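Local coordinates for paenibacillus xanthan lyase (Paenibacillus, PDB 6F2P), which probably removes terminal mannose from the side chains of xanthan by beta-elimination, as a multidomain, calcium-binding lyase of polysaccharide lyase family 8, at residues 258-263 and 307-312; 317-322 and 347-352. All blocks are in the same frame, centred on the assembly; numbering follows the deposited sequence.

Contact 1: residues 258-263 and 307-312; sequences NVYRWI and SQTAAS
The polar part of this contact is one hydrogen bond between Tyr260 and Thr309: Tyr260 OH lies 2.7 Å from Thr309 OG1, and either hydroxyl could be the donor. Thr309 OG1 sits at the edge of the ring, in its plane, and the two side chains cross at about a right angle. With chi1 at 66°, OG1 stands between the backbone N and the carbonyl carbon of Thr309, where it also makes a weak hydrogen bond to Leu306 O, back in the last turn of the preceding helix.

The apolar part comes from Ala310, whose methyl comes up obliquely to the ring, with Ala310 CB 3.4 Å from Tyr260 CE1 and 3.6 Å from Tyr260 CD1. Backbones stay well apart, the nearest CA atoms being those of Tyr260 and Ala310 at 7.3 Å, so the phenol spans the gap.

This is a helix packed on an interhelical connection in the N-terminal alpha-helical domain, an (alpha/alpha) toroid in family 8 lyases. Tyr260 projects from helix 256-267 onto the link between helices 292-307 and 312-328, touching Leu306 of the first and Phe318 of the second; Thr309 also packs on Ile241 of helix 229-244.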
loop_
_atom_site.group_PDB
_atom_site.type_symbol
_atom_site.label_atom_id
_atom_site.label_comp_id
_atom_site.label_asym_id
_atom_site.label_seq_id
_atom_site.Cartn_x
_atom_site.Cartn_y
_atom_site.Cartn_z
ATOM N N ASN A 258 -13.554 -16.086 -4.090
ATOM C CA ASN A 258 -12.407 -15.183 -4.141
ATOM C C ASN A 258 -11.711 -15.237 -5.497
ATOM O O ASN A 258 -11.182 -14.225 -5.988
ATOM C CB ASN A 258 -11.397 -15.521 -3.042
ATOM C CG ASN A 258 -11.985 -15.395 -1.649
ATOM O OD1 ASN A 258 -13.080 -14.860 -1.475
ATOM N ND2 ASN A 258 -11.251 -15.873 -0.647
ATOM N N VAL A 259 -11.721 -16.421 -6.104
ATOM C CA VAL A 259 -11.098 -16.617 -7.409
ATOM C C VAL A 259 -11.800 -15.764 -8.463
ATOM O O VAL A 259 -11.168 -15.261 -9.380
ATOM C CB VAL A 259 -11.099 -18.105 -7.827
ATOM C CG1 VAL A 259 -10.470 -18.286 -9.199
ATOM C CG2 VAL A 259 -10.368 -18.940 -6.791
ATOM N N TYR A 260 -13.108 -15.587 -8.326
ATOM C CA TYR A 260 -13.829 -14.730 -9.261
ATOM C C TYR A 260 -13.493 -13.264 -8.997
ATOM O O TYR A 260 -13.298 -12.493 -9.931
ATOM C CB TYR A 260 -15.334 -15.001 -9.213
ATOM C CG TYR A 260 -15.646 -16.441 -9.538
ATOM C CD1 TYR A 260 -15.805 -16.857 -10.850
ATOM C CD2 TYR A 260 -15.730 -17.397 -8.532
ATOM C CE1 TYR A 260 -16.054 -18.182 -11.151
ATOM C CE2 TYR A 260 -15.979 -18.724 -8.826
ATOM C CZ TYR A 260 -16.145 -19.108 -10.135
ATOM O OH TYR A 260 -16.404 -20.424 -10.433
ATOM N N ARG A 261 -13.389 -12.900 -7.723
ATOM C CA ARG A 261 -13.011 -11.549 -7.354
ATOM C C ARG A 261 -11.626 -11.194 -7.898
ATOM O O ARG A 261 -11.401 -10.040 -8.314
ATOM C CB ARG A 261 -13.040 -11.352 -5.830
ATOM C CG ARG A 261 -14.389 -11.600 -5.149
ATOM C CD ARG A 261 -15.578 -11.104 -5.962
ATOM N NE ARG A 261 -15.551 -9.662 -6.208
ATOM C CZ ARG A 261 -16.475 -9.007 -6.908
ATOM N NH1 ARG A 261 -17.509 -9.665 -7.423
ATOM N NH2 ARG A 261 -16.365 -7.696 -7.094
ATOM N N TRP A 262 -10.713 -12.174 -7.886
ATOM C CA TRP A 262 -9.331 -11.959 -8.346
ATOM C C TRP A 262 -9.298 -11.319 -9.725
ATOM O O TRP A 262 -8.471 -10.449 -9.995
ATOM C CB TRP A 262 -8.527 -13.261 -8.388
ATOM C CG TRP A 262 -8.250 -13.868 -7.038
ATOM C CD1 TRP A 262 -8.380 -13.262 -5.818
ATOM C CD2 TRP A 262 -7.802 -15.210 -6.774
ATOM N NE1 TRP A 262 -8.034 -14.142 -4.816
ATOM C CE2 TRP A 262 -7.679 -15.342 -5.376
ATOM C CE3 TRP A 262 -7.499 -16.309 -7.583
ATOM C CZ2 TRP A 262 -7.264 -16.531 -4.771
ATOM C CZ3 TRP A 262 -7.080 -17.488 -6.979
ATOM C CH2 TRP A 262 -6.969 -17.588 -5.590
ATOM N N ILE A 263 -10.212 -11.749 -10.590
ATOM C CA ILE A 263 -10.334 -11.166 -11.917
ATOM C C ILE A 263 -10.606 -9.662 -11.857
ATOM O O ILE A 263 -9.903 -8.881 -12.495
ATOM C CB ILE A 263 -11.432 -11.862 -12.724
ATOM C CG1 ILE A 263 -11.158 -13.371 -12.798
ATOM C CG2 ILE A 263 -11.545 -11.255 -14.105
ATOM C CD1 ILE A 263 -9.754 -13.725 -13.251
ATOM N N SER A 307 -15.667 -18.016 -16.526
ATOM C CA SER A 307 -17.010 -17.643 -16.963
ATOM C C SER A 307 -17.891 -18.877 -17.146
ATOM O O SER A 307 -19.108 -18.814 -17.000
ATOM C CB SER A 307 -16.953 -16.841 -18.262
ATOM O OG SER A 307 -16.573 -17.670 -19.344
ATOM N N GLN A 308 -17.269 -20.009 -17.454
ATOM C CA GLN A 308 -18.010 -21.248 -17.635
ATOM C C GLN A 308 -18.529 -21.821 -16.307
ATOM O O GLN A 308 -19.422 -22.662 -16.289
ATOM C CB GLN A 308 -17.161 -22.260 -18.401
ATOM C CG GLN A 308 -16.845 -21.796 -19.833
ATOM C CD GLN A 308 -15.884 -22.707 -20.595
ATOM O OE1 GLN A 308 -14.809 -23.055 -20.106
ATOM N NE2 GLN A 308 -16.266 -23.080 -21.810
ATOM N N THR A 309 -17.989 -21.352 -15.190
ATOM C CA THR A 309 -18.435 -21.847 -13.893
ATOM C C THR A 309 -18.975 -20.734 -12.976
ATOM O O THR A 309 -19.507 -21.009 -11.898
ATOM C CB THR A 309 -17.301 -22.574 -13.163
ATOM O OG1 THR A 309 -16.269 -21.635 -12.840
ATOM C CG2 THR A 309 -16.732 -23.672 -14.036
ATOM N N ALA A 310 -18.840 -19.486 -13.417
ATOM C CA ALA A 310 -19.221 -18.326 -12.618
ATOM C C ALA A 310 -20.737 -18.149 -12.543
ATOM O O ALA A 310 -21.475 -18.716 -13.351
ATOM C CB ALA A 310 -18.575 -17.060 -13.184
ATOM N N ALA A 311 -21.187 -17.359 -11.566
ATOM C CA ALA A 311 -22.584 -16.954 -11.480
ATOM C C ALA A 311 -22.920 -16.026 -12.641
ATOM O O ALA A 311 -22.030 -15.410 -13.224
ATOM C CB ALA A 311 -22.847 -16.258 -10.165
ATOM N N SER A 312 -24.206 -15.916 -12.953
ATOM C CA SER A 312 -24.679 -15.161 -14.117
ATOM C C SER A 312 -24.012 -13.798 -14.319
ATOM O O SER A 312 -23.480 -13.512 -15.393
ATOM C CB SER A 312 -26.192 -14.979 -14.038
ATOM O OG SER A 312 -26.692 -14.446 -15.251
#

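Contact 2: residues 317-322 and 347-352; sequences AFKRMV and NQLVND
Lys319 on helix 312-328 faces Leu349 on helix 340-351 in a helix-helix packing of the helical part of the chain, their CA atoms, 7.1 Å apart, marking the nearest approach of the two backbones. Leu349 carries the contact by splitting its two methyls between two residues one helical turn apart. Its CD1 rests on the root of the lysine, 3.5 Å from Lys319 CB and 4.0 Å from Lys319 CG. The other branch reaches the valine, with Leu349 CD2 3.6 Å from Val322 CG1, and these two side chains meet at about a right angle. Between them the fork faces a backbone carbonyl: Lys319 O is 3.8 Å from Leu349 CD1 and 3.9 Å from Leu349 CD2. A chi1 of 176° turns the branch point of Leu349 away from its amide nitrogen, and since CB already points toward the other helix, both methyls arrive there. Val322 also touches Ile303 of helix 292-307.

Cut back to alanine, Leu349 has neither methyl, and a gap would probably open beside Val322 CG1, with the first carbons of Lys319 losing their apolar neighbour.

Beyond CG the lysine chain runs extended, and its NZ ends 5.8 Å from Asp352 OD2, too far for a salt bridge. No hydrogen bond joins the two segments, so their direct attachment rests on dispersion and burial of aliphatic carbon, with at most a modest lysine-aspartate attraction.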
loop_
_atom_site.group_PDB
_atom_site.type_symbol
_atom_site.label_atom_id
_atom_site.label_comp_id
_atom_site.label_asym_id
_atom_site.label_seq_id
_atom_site.Cartn_x
_atom_site.Cartn_y
_atom_site.Cartn_z
ATOM N N ALA A 317 -19.920 -10.452 -17.102
ATOM C CA ALA A 317 -18.841 -9.476 -16.982
ATOM C C ALA A 317 -17.530 -10.012 -17.563
ATOM O O ALA A 317 -16.803 -9.299 -18.267
ATOM C CB ALA A 317 -18.659 -9.071 -15.517
ATOM N N PHE A 318 -17.246 -11.276 -17.264
ATOM C CA PHE A 318 -16.053 -11.936 -17.775
ATOM C C PHE A 318 -16.056 -12.033 -19.294
ATOM O O PHE A 318 -15.033 -11.786 -19.930
ATOM C CB PHE A 318 -15.904 -13.336 -17.181
ATOM C CG PHE A 318 -15.518 -13.343 -15.733
ATOM C CD1 PHE A 318 -15.395 -12.154 -15.026
ATOM C CD2 PHE A 318 -15.264 -14.537 -15.081
ATOM C CE1 PHE A 318 -15.043 -12.165 -13.699
ATOM C CE2 PHE A 318 -14.899 -14.549 -13.748
ATOM C CZ PHE A 318 -14.793 -13.363 -13.058
ATOM N N LYS A 319 -17.194 -12.404 -19.877
ATOM C CA LYS A 319 -17.263 -12.563 -21.323
ATOM C C LYS A 319 -17.104 -11.217 -21.995
ATOM O O LYS A 319 -16.553 -11.127 -23.089
ATOM C CB LYS A 319 -18.578 -13.203 -21.761
ATOM C CG LYS A 319 -18.743 -14.640 -21.331
ATOM C CD LYS A 319 -20.059 -15.211 -21.819
ATOM C CE LYS A 319 -20.385 -16.477 -21.054
ATOM N NZ LYS A 319 -21.488 -17.259 -21.672
ATOM N N ARG A 320 -17.578 -10.170 -21.332
ATOM C CA ARG A 320 -17.552 -8.845 -21.930
ATOM C C ARG A 320 -16.133 -8.309 -21.997
ATOM O O ARG A 320 -15.739 -7.711 -22.989
ATOM C CB ARG A 320 -18.458 -7.870 -21.169
ATOM C CG ARG A 320 -19.944 -8.119 -21.376
ATOM C CD ARG A 320 -20.791 -6.960 -20.875
ATOM N NE ARG A 320 -20.788 -5.832 -21.802
ATOM C CZ ARG A 320 -20.750 -4.555 -21.433
ATOM N NH1 ARG A 320 -20.696 -4.232 -20.147
ATOM N NH2 ARG A 320 -20.753 -3.599 -22.352
ATOM N N MET A 321 -15.357 -8.521 -20.944
ATOM C CA MET A 321 -14.010 -7.986 -20.947
ATOM C C MET A 321 -13.108 -8.788 -21.903
ATOM O O MET A 321 -12.319 -8.209 -22.658
ATOM C CB MET A 321 -13.450 -7.885 -19.520
ATOM C CG MET A 321 -13.212 -9.208 -18.815
ATOM S SD MET A 321 -12.509 -8.988 -17.167
ATOM C CE MET A 321 -13.959 -8.545 -16.217
ATOM N N VAL A 322 -13.253 -10.111 -21.899
ATOM C CA VAL A 322 -12.505 -10.955 -22.824
ATOM C C VAL A 322 -12.850 -10.633 -24.281
ATOM O O VAL A 322 -11.961 -10.574 -25.134
ATOM C CB VAL A 322 -12.698 -12.458 -22.522
ATOM C CG1 VAL A 322 -12.138 -13.333 -23.643
ATOM C CG2 VAL A 322 -12.023 -12.807 -21.222
ATOM N N ASN A 347 -13.786 -17.919 -30.105
ATOM C CA ASN A 347 -14.485 -17.527 -31.325
ATOM C C ASN A 347 -15.998 -17.473 -31.133
ATOM O O ASN A 347 -16.665 -16.565 -31.636
ATOM C CB ASN A 347 -14.107 -18.441 -32.496
ATOM C CG ASN A 347 -12.863 -17.962 -33.235
ATOM O OD1 ASN A 347 -12.569 -16.763 -33.276
ATOM N ND2 ASN A 347 -12.131 -18.895 -33.830
ATOM N N GLN A 348 -16.535 -18.441 -30.399
ATOM C CA GLN A 348 -17.962 -18.478 -30.119
ATOM C C GLN A 348 -18.354 -17.172 -29.445
ATOM O O GLN A 348 -19.385 -16.566 -29.747
ATOM C CB GLN A 348 -18.280 -19.668 -29.213
ATOM C CG GLN A 348 -19.754 -20.001 -29.092
ATOM C CD GLN A 348 -20.491 -19.095 -28.119
ATOM O OE1 GLN A 348 -21.708 -18.923 -28.216
ATOM N NE2 GLN A 348 -19.760 -18.518 -27.171
ATOM N N LEU A 349 -17.492 -16.739 -28.538
ATOM C CA LEU A 349 -17.676 -15.519 -27.778
ATOM C C LEU A 349 -17.665 -14.247 -28.635
ATOM O O LEU A 349 -18.500 -13.371 -28.448
ATOM C CB LEU A 349 -16.595 -15.446 -26.706
ATOM C CG LEU A 349 -16.523 -14.209 -25.834
ATOM C CD1 LEU A 349 -17.843 -14.026 -25.129
ATOM C CD2 LEU A 349 -15.400 -14.399 -24.855
ATOM N N VAL A 350 -16.730 -14.133 -29.569
ATOM C CA VAL A 350 -16.687 -12.935 -30.406
ATOM C C VAL A 350 -17.756 -12.946 -31.496
ATOM O O VAL A 350 -18.004 -11.931 -32.140
ATOM C CB VAL A 350 -15.314 -12.733 -31.061
ATOM C CG1 VAL A 350 -14.214 -12.911 -30.039
ATOM C CG2 VAL A 350 -15.136 -13.698 -32.195
ATOM N N ASN A 351 -18.384 -14.097 -31.700
ATOM C CA ASN A 351 -19.415 -14.232 -32.719
ATOM C C ASN A 351 -20.810 -14.122 -32.121
ATOM O O ASN A 351 -21.809 -13.989 -32.836
ATOM C CB ASN A 351 -19.252 -15.557 -33.457
ATOM C CG ASN A 351 -18.085 -15.536 -34.417
ATOM O OD1 ASN A 351 -17.862 -14.540 -35.109
ATOM N ND2 ASN A 351 -17.325 -16.629 -34.460
ATOM N N ASP A 352 -20.859 -14.173 -30.797
ATOM C CA ASP A 352 -22.103 -14.064 -30.053
ATOM C C ASP A 352 -22.483 -12.590 -29.898
ATOM O O ASP A 352 -21.820 -11.840 -29.179
ATOM C CB ASP A 352 -21.919 -14.722 -28.684
ATOM C CG ASP A 352 -23.206 -14.829 -27.896
ATOM O OD1 ASP A 352 -24.140 -14.036 -28.136
ATOM O OD2 ASP A 352 -23.272 -15.711 -27.015
#

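How the contacts relate
Contact 1 closes before contact 2 opens along the chain, and their centres lie 14 Å apart on the same side of the chain's centre. Helix 312-328 connects them: it starts at the end of the 307-312 loop and carries the 317-322 segment. The junction is packing contact, mostly between side chains, with Phe318 CE1 3.6 Å from Ile263 CG2 and Met321 SD 3.9 Å from that same Ile263 CG2, while Phe318 CZ meets a backbone carbonyl oxygen, 3.6 Å from Tyr260 O. Helices 256-267, 312-328 and 340-351 are thus packed in succession, with 312-328 in the middle. Both segments of contact 1 and 317-322 belong to the family 8 alpha-helical domain, and 347-352 lies on the next helix, 340-351.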